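Local coordinates for protein succinate-semialdehyde dehydrogenase (Streptococcus pyogenes MGAS1882, PDB 4YWU) that probably oxidises succinic semialdehyde to succinate with a nicotinamide cofactor, as a member of the aldehyde dehydrogenase family, at residues E129-P134 against A157-R162; G207-G212 against L228-D233; Q261-S266 against E360-V365. All coordinates share one frame; numbering follows the deposited sequence.

Following the chain from the N terminus, the contacts come in series, none nesting or crossing. Contact 1 joins the loops after neighbouring inner strands 124-128 and 152-155 of the six-stranded sheet, closing the excursion through helix 134-148. Contact 2 closes the unit of strand 200-206, helix 209-221 and strand 225-229 in the same sheet. Contact 3 reaches furthest: 93 residues separate loops that lead into 268-272 and 365-371, adjoining parallel strands of the seven-stranded sheet. 4-Oxobutanoic acid touches all three. W131 of contact 1 packs on Q261 and F362 of contact 3, while G232 N of contact 2 probably makes a weak hydrogen bond to E360 OE2, so loops from both sheets gather around the ligand.

Contact 1 of 3, residues E129-P134 against A157-R162; sequences EPWNFP and ASICPR. With SSN (4-oxobutanoic acid), chain C; SO4 (sulfate ion), chain D.
W131 meets I159 through a methyl-on-indole contact, and no hydrogen bond crosses between the two segments to support it. The CD1 methyl of I159 lies over one face of the tryptophan, 3.9 Å from the centroid of the five-membered ring, and is displaced toward the rim, with W131 CG its nearest atom. This is a CH-pi contact. The indole reaches it because CG of W131 sits between the backbone N and the carbonyl carbon (chi1 51°), swinging the ring toward the 157-162 loop.

A157 comes in differently. Its CB lies in the ring plane at the indole edge and also rests 3.7 Å from W131 CB. C160 adds its sulfur near the root of the same side chain, SG to W131 CB at 4.0 Å. Polar groups do little across this interface: E129 O and A157 N are 3.4 Å apart, but at too poor an angle to bond.

Both loops carry ligands beyond the apolar patch. N132 ND2 gives a short but bent, weak hydrogen bond to O2 of 4-oxobutanoic acid, 2.6 Å with 128° at the hydrogen. The edge of the F133 ring faces the same oxygen. In this family the asparagine after the tryptophan usually helps form the oxyanion hole, as N132 probably does; here it meets a carboxylate oxygen, not the aldehyde oxygen. S158 holds a sulfate, probably from the crystallisation liquor, with OG to O3 at 3.2 Å; in relatives the equivalent loop meets the adenosine ribose of the cofactor.

In the fold, 129-134 leaves strand 124-128 and leads into helix 134-148, while 157-162 leaves the adjoining parallel strand 152-155 and starts helix 161-173, with C160 as its N-cap. The contact therefore joins two neighbouring strand-to-helix turns of the six-stranded sheet.

Contact 2 of 3, residues G207-G212 against L228-D233; sequences GSERGG and LELGGD. With SSN (4-oxobutanoic acid), chain C.
G207 starts the contact where its strand gives way to a helix: its N donates to E229 O at 3.1 Å, with 148° at the hydrogen and the donor tilted 21° from the carbonyl plane. The carbonyl of G207 turns to the next residue and takes a CA-H...O contact from L230, CA to O 3.4 Å. S208 follows as the N-cap. Its OG accepts a weak bond from G211 N, and its carbonyl oxygen comes within 3.2 Å of L230 CD2. E209 begins helix 209-221, its CA 4.2 Å from L230 CD1, and L223 of the second subunit packs on both residues. At G212 the helix brings bare backbone to the leucines, its CA 4.4 Å from L230 CD2 and its O near L228 CD1. This is the turn from strand to helix in a beta-alpha-beta unit of the Rossmann-like domain, and as in relatives it probably faces the cofactor. Across the contact E229 bends at chi2 (-75°), carrying its carboxylate away from 207-212 until OE2 stands 3.4 Å from O4 of 4-oxobutanoic acid. Its backbone thus ties the turn to the strand while its side chain faces the aldehyde end of the ligand, consistent with the family's active-site glutamate.

Contact 3 of 3, residues Q261-S266 against E360-V365; sequences QVCTSS and EIFGPV. With SSN (4-oxobutanoic acid), chain C.
F362 lays the face of its ring over Q261, with Q261 CA 3.6 Å from the ring centroid and only 13° off the normal. This CH-pi contact is backed by F362 CZ against Q261 C at 3.3 Å. The glutamine side chain crosses the phenylalanine at about a right angle, and its CB meets the ring at CE2, 3.5 Å away. F362 has an unusual first torsion, chi1 -135°, part-way between two staggered positions, which carries the ring back toward the glutamine. The residue is also the centre of an inverse gamma turn.

The ring touches the next two residues as well. CE1 approaches V262 N obliquely, while the C263 amide N lies near the ring plane at the edge. C263 SG is a looser sulfur-aromatic neighbour, 5.4 Å from the centroid and well off the ring normal.

The sequence QVCTSS around C263 and the EIFGPV run around F362 match two hallmark motifs of aldehyde dehydrogenases: the first carries the nucleophilic cysteine, and in relatives the second reaches the nicotinamide end of the cofactor. C263 is probably that nucleophile. In this complex its backbone N holds the ligand's carboxylate through a fairly straight hydrogen bond to O2 of 4-oxobutanoic acid (2.8 Å, 155°), and T264 OG1 adds a weak one to O1. A type I turn from V262 to S265, closed by S265 N to V262 O at 2.8 Å, presents the C263 amide to the ligand carboxylate.

E360 supplies the other touch on C263. Its CB points toward the 261-266 loop, and OE2 stands 4.2 Å from C263 CA. That carboxylate has weak partners elsewhere, G232 N and, more distantly, K267 NZ.

Contact 1 of 3, residues E129-P134 against A157-R162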
loop_
_atom_site.group_PDB
_atom_site.type_symbol
_atom_site.label_atom_id
_atom_site.label_comp_id
_atom_site.label_asym_id
_atom_site.label_seq_id
_atom_site.Cartn_x
_atom_site.Cartn_y
_atom_site.Cartn_z
ATOM N N GLU A 129 5.174 5.203 16.184
ATOM C CA GLU A 129 6.249 6.131 15.892
ATOM C C GLU A 129 7.490 5.960 16.760
ATOM O O GLU A 129 7.405 5.509 17.903
ATOM C CB GLU A 129 5.710 7.561 15.992
ATOM C CG GLU A 129 4.531 7.843 15.051
ATOM C CD GLU A 129 4.803 7.380 13.614
ATOM O OE1 GLU A 129 5.925 7.613 13.118
ATOM O OE2 GLU A 129 3.902 6.792 12.968
ATOM N N PRO A 130 8.671 6.306 16.216
ATOM C CA PRO A 130 9.956 6.201 16.913
ATOM C C PRO A 130 10.318 7.418 17.766
ATOM O O PRO A 130 9.613 8.423 17.774
ATOM C CB PRO A 130 10.932 5.993 15.771
ATOM C CG PRO A 130 10.375 6.919 14.742
ATOM C CD PRO A 130 8.885 6.615 14.792
ATOM N N TRP A 131 11.446 7.328 18.459
ATOM C CA TRP A 131 11.886 8.404 19.332
ATOM C C TRP A 131 12.817 9.459 18.742
ATOM O O TRP A 131 12.934 10.545 19.302
ATOM C CB TRP A 131 12.556 7.814 20.578
ATOM C CG TRP A 131 13.622 6.815 20.247
ATOM C CD1 TRP A 131 13.499 5.454 20.237
ATOM C CD2 TRP A 131 14.955 7.099 19.812
ATOM N NE1 TRP A 131 14.670 4.874 19.821
ATOM C CE2 TRP A 131 15.581 5.859 19.551
ATOM C CE3 TRP A 131 15.681 8.281 19.615
ATOM C CZ2 TRP A 131 16.904 5.767 19.101
ATOM C CZ3 TRP A 131 16.999 8.190 19.166
ATOM C CH2 TRP A 131 17.595 6.940 18.914
ATOM N N ASN A 132 13.477 9.173 17.626
ATOM C CA ASN A 132 14.410 10.156 17.079
ATOM C C ASN A 132 13.803 11.521 16.711
ATOM O O ASN A 132 14.521 12.514 16.606
ATOM C CB ASN A 132 15.180 9.554 15.897
ATOM C CG ASN A 132 14.317 9.338 14.675
ATOM O OD1 ASN A 132 13.176 8.879 14.771
ATOM N ND2 ASN A 132 14.868 9.653 13.509
ATOM N N PHE A 133 12.487 11.571 16.529
ATOM C CA PHE A 133 11.778 12.812 16.209
ATOM C C PHE A 133 10.386 12.696 16.809
ATOM O O PHE A 133 9.391 12.564 16.102
ATOM C CB PHE A 133 11.683 13.017 14.697
ATOM C CG PHE A 133 12.970 13.454 14.069
ATOM C CD1 PHE A 133 13.463 14.733 14.289
ATOM C CD2 PHE A 133 13.701 12.583 13.265
ATOM C CE1 PHE A 133 14.669 15.144 13.718
ATOM C CE2 PHE A 133 14.909 12.980 12.689
ATOM C CZ PHE A 133 15.394 14.262 12.916
ATOM N N PRO A 134 10.307 12.760 18.142
ATOM C CA PRO A 134 9.073 12.658 18.923
ATOM C C PRO A 134 7.847 13.326 18.314
ATOM O O PRO A 134 6.810 12.686 18.140
ATOM C CB PRO A 134 9.464 13.274 20.259
ATOM C CG PRO A 134 10.904 12.883 20.379
ATOM C CD PRO A 134 11.431 13.179 19.000
ATOM N N ALA A 157 7.335 5.578 21.286
ATOM C CA ALA A 157 8.469 4.895 21.894
ATOM C C ALA A 157 8.344 4.947 23.415
ATOM O O ALA A 157 7.780 5.890 23.968
ATOM C CB ALA A 157 9.768 5.551 21.448
ATOM N N SER A 158 8.874 3.931 24.087
ATOM C CA SER A 158 8.815 3.859 25.542
ATOM C C SER A 158 9.702 4.889 26.230
ATOM O O SER A 158 9.447 5.234 27.378
ATOM C CB SER A 158 9.227 2.474 26.011
ATOM O OG SER A 158 10.582 2.235 25.665
ATOM N N ILE A 159 10.743 5.374 25.551
ATOM C CA ILE A 159 11.631 6.356 26.169
ATOM C C ILE A 159 11.202 7.806 25.997
ATOM O O ILE A 159 11.871 8.711 26.500
ATOM C CB ILE A 159 13.091 6.238 25.674
ATOM C CG1 ILE A 159 13.200 6.678 24.213
ATOM C CG2 ILE A 159 13.585 4.818 25.863
ATOM C CD1 ILE A 159 14.642 6.835 23.728
ATOM N N CYS A 160 10.102 8.049 25.292
ATOM C CA CYS A 160 9.635 9.421 25.132
ATOM C C CYS A 160 8.128 9.547 25.379
ATOM O O CYS A 160 7.401 10.142 24.589
ATOM C CB CYS A 160 10.002 9.951 23.743
ATOM S SG CYS A 160 9.213 9.134 22.358
ATOM N N PRO A 161 7.645 9.003 26.508
ATOM C CA PRO A 161 6.225 9.050 26.857
ATOM C C PRO A 161 5.683 10.448 27.130
ATOM O O PRO A 161 4.513 10.726 26.874
ATOM C CB PRO A 161 6.153 8.149 28.083
ATOM C CG PRO A 161 7.467 8.409 28.754
ATOM C CD PRO A 161 8.428 8.373 27.589
ATOM N N ARG A 162 6.528 11.325 27.657
ATOM C CA ARG A 162 6.100 12.686 27.954
ATOM C C ARG A 162 5.721 13.395 26.660
ATOM O O ARG A 162 4.726 14.113 26.609
ATOM C CB ARG A 162 7.213 13.455 28.676
ATOM C CG ARG A 162 6.850 14.900 29.024
ATOM C CD ARG A 162 5.601 14.975 29.890
ATOM N NE ARG A 162 4.979 16.294 29.819
ATOM C CZ ARG A 162 3.688 16.528 30.049
ATOM N NH1 ARG A 162 2.877 15.527 30.375
ATOM N NH2 ARG A 162 3.198 17.758 29.924
HETATM C C1 SSN C . 14.181 10.149 10.047
HETATM O O1 SSN C . 14.643 10.892 9.130
HETATM C C2 SSN C . 12.704 9.790 10.124
HETATM O O2 SSN C . 14.950 9.692 10.920
HETATM C C3 SSN C . 12.486 8.286 10.006
HETATM C C4 SSN C . 11.619 8.021 8.778
HETATM O O4 SSN C . 11.790 7.062 8.031
HETATM S S SO4 D . 9.508 0.730 22.125
HETATM O O1 SO4 D . 8.891 1.388 20.957
HETATM O O2 SO4 D . 8.525 0.593 23.221
HETATM O O3 SO4 D . 10.652 1.538 22.583
HETATM O O4 SO4 D . 9.973 -0.610 21.726
#

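Contact 2 of 3, residues G207-G212 against L228-D233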
loop_
_atom_site.group_PDB
_atom_site.type_symbol
_atom_site.label_atom_id
_atom_site.label_comp_id
_atom_site.label_asym_id
_atom_site.label_seq_id
_atom_site.Cartn_x
_atom_site.Cartn_y
_atom_site.Cartn_z
ATOM N N GLY A 207 9.983 2.853 12.309
ATOM C CA GLY A 207 10.882 2.308 13.310
ATOM C C GLY A 207 11.915 1.345 12.753
ATOM O O GLY A 207 12.450 1.552 11.664
ATOM N N SER A 208 12.191 0.282 13.505
ATOM C CA SER A 208 13.177 -0.727 13.103
ATOM C C SER A 208 12.593 -1.795 12.178
ATOM O O SER A 208 11.397 -1.820 11.923
ATOM C CB SER A 208 13.750 -1.410 14.347
ATOM O OG SER A 208 12.727 -2.105 15.052
ATOM N N GLU A 209 13.450 -2.681 11.686
ATOM C CA GLU A 209 13.006 -3.749 10.800
ATOM C C GLU A 209 12.275 -4.814 11.596
ATOM O O GLU A 209 11.242 -5.318 11.169
ATOM C CB GLU A 209 14.189 -4.416 10.104
ATOM C CG GLU A 209 14.967 -3.558 9.126
ATOM C CD GLU A 209 15.956 -4.394 8.325
ATOM O OE1 GLU A 209 15.503 -5.260 7.539
ATOM O OE2 GLU A 209 17.182 -4.196 8.491
ATOM N N ARG A 210 12.828 -5.163 12.753
ATOM C CA ARG A 210 12.225 -6.182 13.600
ATOM C C ARG A 210 10.782 -5.813 13.918
ATOM O O ARG A 210 9.862 -6.593 13.666
ATOM C CB ARG A 210 13.029 -6.338 14.897
ATOM C CG ARG A 210 14.540 -6.357 14.676
ATOM C CD ARG A 210 15.284 -7.144 15.753
ATOM N NE ARG A 210 14.945 -8.565 15.704
ATOM C CZ ARG A 210 15.618 -9.520 16.337
ATOM N NH1 ARG A 210 16.679 -9.211 17.076
ATOM N NH2 ARG A 210 15.234 -10.788 16.228
ATOM N N GLY A 211 10.594 -4.615 14.463
ATOM C CA GLY A 211 9.260 -4.163 14.803
ATOM C C GLY A 211 8.351 -4.134 13.591
ATOM O O GLY A 211 7.215 -4.604 13.648
ATOM N N GLY A 212 8.854 -3.583 12.491
ATOM C CA GLY A 212 8.067 -3.503 11.274
ATOM C C GLY A 212 7.610 -4.862 10.780
ATOM O O GLY A 212 6.445 -5.037 10.414
ATOM N N LEU A 228 5.320 1.361 5.702
ATOM C CA LEU A 228 6.456 1.269 6.596
ATOM C C LEU A 228 7.552 2.250 6.273
ATOM O O LEU A 228 7.909 2.442 5.113
ATOM C CB LEU A 228 7.045 -0.138 6.556
ATOM C CG LEU A 228 6.088 -1.281 6.874
ATOM C CD1 LEU A 228 6.878 -2.572 7.018
ATOM C CD2 LEU A 228 5.329 -0.961 8.151
ATOM N N GLU A 229 8.078 2.872 7.318
ATOM C CA GLU A 229 9.184 3.809 7.194
ATOM C C GLU A 229 10.248 3.213 8.105
ATOM O O GLU A 229 10.245 3.450 9.313
ATOM C CB GLU A 229 8.786 5.201 7.697
ATOM C CG GLU A 229 7.779 5.935 6.820
ATOM C CD GLU A 229 8.398 6.485 5.543
ATOM O OE1 GLU A 229 7.645 6.856 4.614
ATOM O OE2 GLU A 229 9.641 6.559 5.473
ATOM N N LEU A 230 11.140 2.411 7.532
ATOM C CA LEU A 230 12.192 1.784 8.322
ATOM C C LEU A 230 13.521 2.537 8.205
ATOM O O LEU A 230 13.559 3.666 7.719
ATOM C CB LEU A 230 12.340 0.320 7.902
ATOM C CG LEU A 230 10.993 -0.423 7.913
ATOM C CD1 LEU A 230 11.182 -1.863 7.502
ATOM C CD2 LEU A 230 10.374 -0.349 9.293
ATOM N N GLY A 231 14.608 1.924 8.654
ATOM C CA GLY A 231 15.891 2.605 8.608
ATOM C C GLY A 231 16.510 2.865 7.243
ATOM O O GLY A 231 15.931 2.564 6.201
ATOM N N GLY A 232 17.705 3.437 7.259
ATOM C CA GLY A 232 18.407 3.724 6.026
ATOM C C GLY A 232 19.908 3.701 6.243
ATOM O O GLY A 232 20.382 3.623 7.375
ATOM N N ASP A 233 20.655 3.765 5.152
ATOM C CA ASP A 233 22.112 3.766 5.195
ATOM C C ASP A 233 22.470 4.569 3.952
ATOM O O ASP A 233 23.153 4.099 3.044
ATOM C CB ASP A 233 22.623 2.327 5.102
ATOM C CG ASP A 233 24.049 2.183 5.587
ATOM O OD1 ASP A 233 24.424 2.919 6.528
ATOM O OD2 ASP A 233 24.787 1.328 5.042
HETATM C C1 SSN C . 14.181 10.149 10.047
HETATM O O1 SSN C . 14.643 10.892 9.130
HETATM C C2 SSN C . 12.704 9.790 10.124
HETATM O O2 SSN C . 14.950 9.692 10.920
HETATM C C3 SSN C . 12.486 8.286 10.006
HETATM C C4 SSN C . 11.619 8.021 8.778
HETATM O O4 SSN C . 11.790 7.062 8.031
#

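Contact 3 of 3, residues Q261-S266 against E360-V365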
loop_
_atom_site.group_PDB
_atom_site.type_symbol
_atom_site.label_atom_id
_atom_site.label_comp_id
_atom_site.label_asym_id
_atom_site.label_seq_id
_atom_site.Cartn_x
_atom_site.Cartn_y
_atom_site.Cartn_z
ATOM N N GLN A 261 21.446 10.082 14.747
ATOM C CA GLN A 261 20.269 9.247 14.901
ATOM C C GLN A 261 19.154 9.710 13.951
ATOM O O GLN A 261 18.068 10.103 14.372
ATOM C CB GLN A 261 19.794 9.303 16.355
ATOM C CG GLN A 261 20.840 8.851 17.366
ATOM C CD GLN A 261 20.463 9.214 18.789
ATOM O OE1 GLN A 261 20.269 10.386 19.104
ATOM N NE2 GLN A 261 20.356 8.213 19.654
ATOM N N VAL A 262 19.437 9.660 12.657
ATOM C CA VAL A 262 18.480 10.067 11.643
ATOM C C VAL A 262 18.497 9.010 10.552
ATOM O O VAL A 262 19.552 8.692 10.010
ATOM C CB VAL A 262 18.875 11.422 11.027
ATOM C CG1 VAL A 262 17.748 11.961 10.163
ATOM C CG2 VAL A 262 19.232 12.394 12.126
ATOM N N CYS A 263 17.326 8.462 10.244
ATOM C CA CYS A 263 17.208 7.435 9.220
ATOM C C CYS A 263 17.808 7.928 7.913
ATOM O O CYS A 263 18.345 7.138 7.139
ATOM C CB CYS A 263 15.743 7.042 9.029
ATOM S SG CYS A 263 14.977 6.306 10.515
ATOM N N THR A 264 17.732 9.232 7.671
ATOM C CA THR A 264 18.301 9.803 6.454
ATOM C C THR A 264 19.664 10.460 6.683
ATOM O O THR A 264 20.099 11.317 5.914
ATOM C CB THR A 264 17.341 10.824 5.792
ATOM O OG1 THR A 264 16.700 11.609 6.803
ATOM C CG2 THR A 264 16.299 10.103 4.959
ATOM N N SER A 265 20.337 10.055 7.750
ATOM C CA SER A 265 21.654 10.590 8.035
ATOM C C SER A 265 22.567 10.151 6.895
ATOM O O SER A 265 22.312 9.143 6.231
ATOM C CB SER A 265 22.179 10.038 9.353
ATOM O OG SER A 265 23.392 10.668 9.715
ATOM N N SER A 266 23.620 10.917 6.653
ATOM C CA SER A 266 24.550 10.577 5.591
ATOM C C SER A 266 25.527 9.564 6.175
ATOM O O SER A 266 26.656 9.905 6.531
ATOM C CB SER A 266 25.280 11.837 5.123
ATOM O OG SER A 266 24.359 12.813 4.651
ATOM N N GLU A 360 23.467 -0.369 9.381
ATOM C CA GLU A 360 23.184 1.042 9.589
ATOM C C GLU A 360 23.608 1.396 11.019
ATOM O O GLU A 360 23.225 0.716 11.971
ATOM C CB GLU A 360 21.686 1.310 9.393
ATOM C CG GLU A 360 21.148 2.454 10.242
ATOM C CD GLU A 360 19.642 2.630 10.126
ATOM O OE1 GLU A 360 18.925 1.604 10.045
ATOM O OE2 GLU A 360 19.175 3.794 10.137
ATOM N N ILE A 361 24.410 2.444 11.170
ATOM C CA ILE A 361 24.860 2.858 12.499
ATOM C C ILE A 361 24.109 4.108 12.936
ATOM O O ILE A 361 24.279 5.183 12.366
ATOM C CB ILE A 361 26.387 3.132 12.532
ATOM C CG1 ILE A 361 27.149 1.832 12.251
ATOM C CG2 ILE A 361 26.793 3.677 13.895
ATOM C CD1 ILE A 361 28.656 1.980 12.205
ATOM N N PHE A 362 23.273 3.949 13.957
ATOM C CA PHE A 362 22.464 5.042 14.470
ATOM C C PHE A 362 23.222 5.846 15.517
ATOM O O PHE A 362 22.752 6.030 16.636
ATOM C CB PHE A 362 21.169 4.476 15.058
ATOM C CG PHE A 362 19.941 5.233 14.647
ATOM C CD1 PHE A 362 19.657 5.439 13.300
ATOM C CD2 PHE A 362 19.087 5.773 15.602
ATOM C CE1 PHE A 362 18.549 6.172 12.906
ATOM C CE2 PHE A 362 17.973 6.511 15.215
ATOM C CZ PHE A 362 17.708 6.711 13.859
ATOM N N GLY A 363 24.403 6.322 15.142
ATOM C CA GLY A 363 25.222 7.099 16.053
ATOM C C GLY A 363 26.093 8.071 15.281
ATOM O O GLY A 363 26.019 8.109 14.051
ATOM N N PRO A 364 26.938 8.861 15.967
ATOM C CA PRO A 364 27.827 9.843 15.329
ATOM C C PRO A 364 29.058 9.201 14.681
ATOM O O PRO A 364 30.194 9.554 15.001
ATOM C CB PRO A 364 28.196 10.756 16.491
ATOM C CG PRO A 364 28.313 9.765 17.630
ATOM C CD PRO A 364 27.091 8.886 17.435
ATOM N N VAL A 365 28.829 8.277 13.753
ATOM C CA VAL A 365 29.927 7.580 13.110
ATOM C C VAL A 365 30.054 7.775 11.609
ATOM O O VAL A 365 29.280 7.220 10.828
ATOM C CB VAL A 365 29.841 6.067 13.379
ATOM C CG1 VAL A 365 31.115 5.386 12.914
ATOM C CG2 VAL A 365 29.601 5.821 14.852
HETATM C C1 SSN C . 14.181 10.149 10.047
HETATM O O1 SSN C . 14.643 10.892 9.130
HETATM C C2 SSN C . 12.704 9.790 10.124
HETATM O O2 SSN C . 14.950 9.692 10.920
HETATM C C3 SSN C . 12.486 8.286 10.006
HETATM C C4 SSN C . 11.619 8.021 8.778
HETATM O O4 SSN C . 11.790 7.062 8.031
#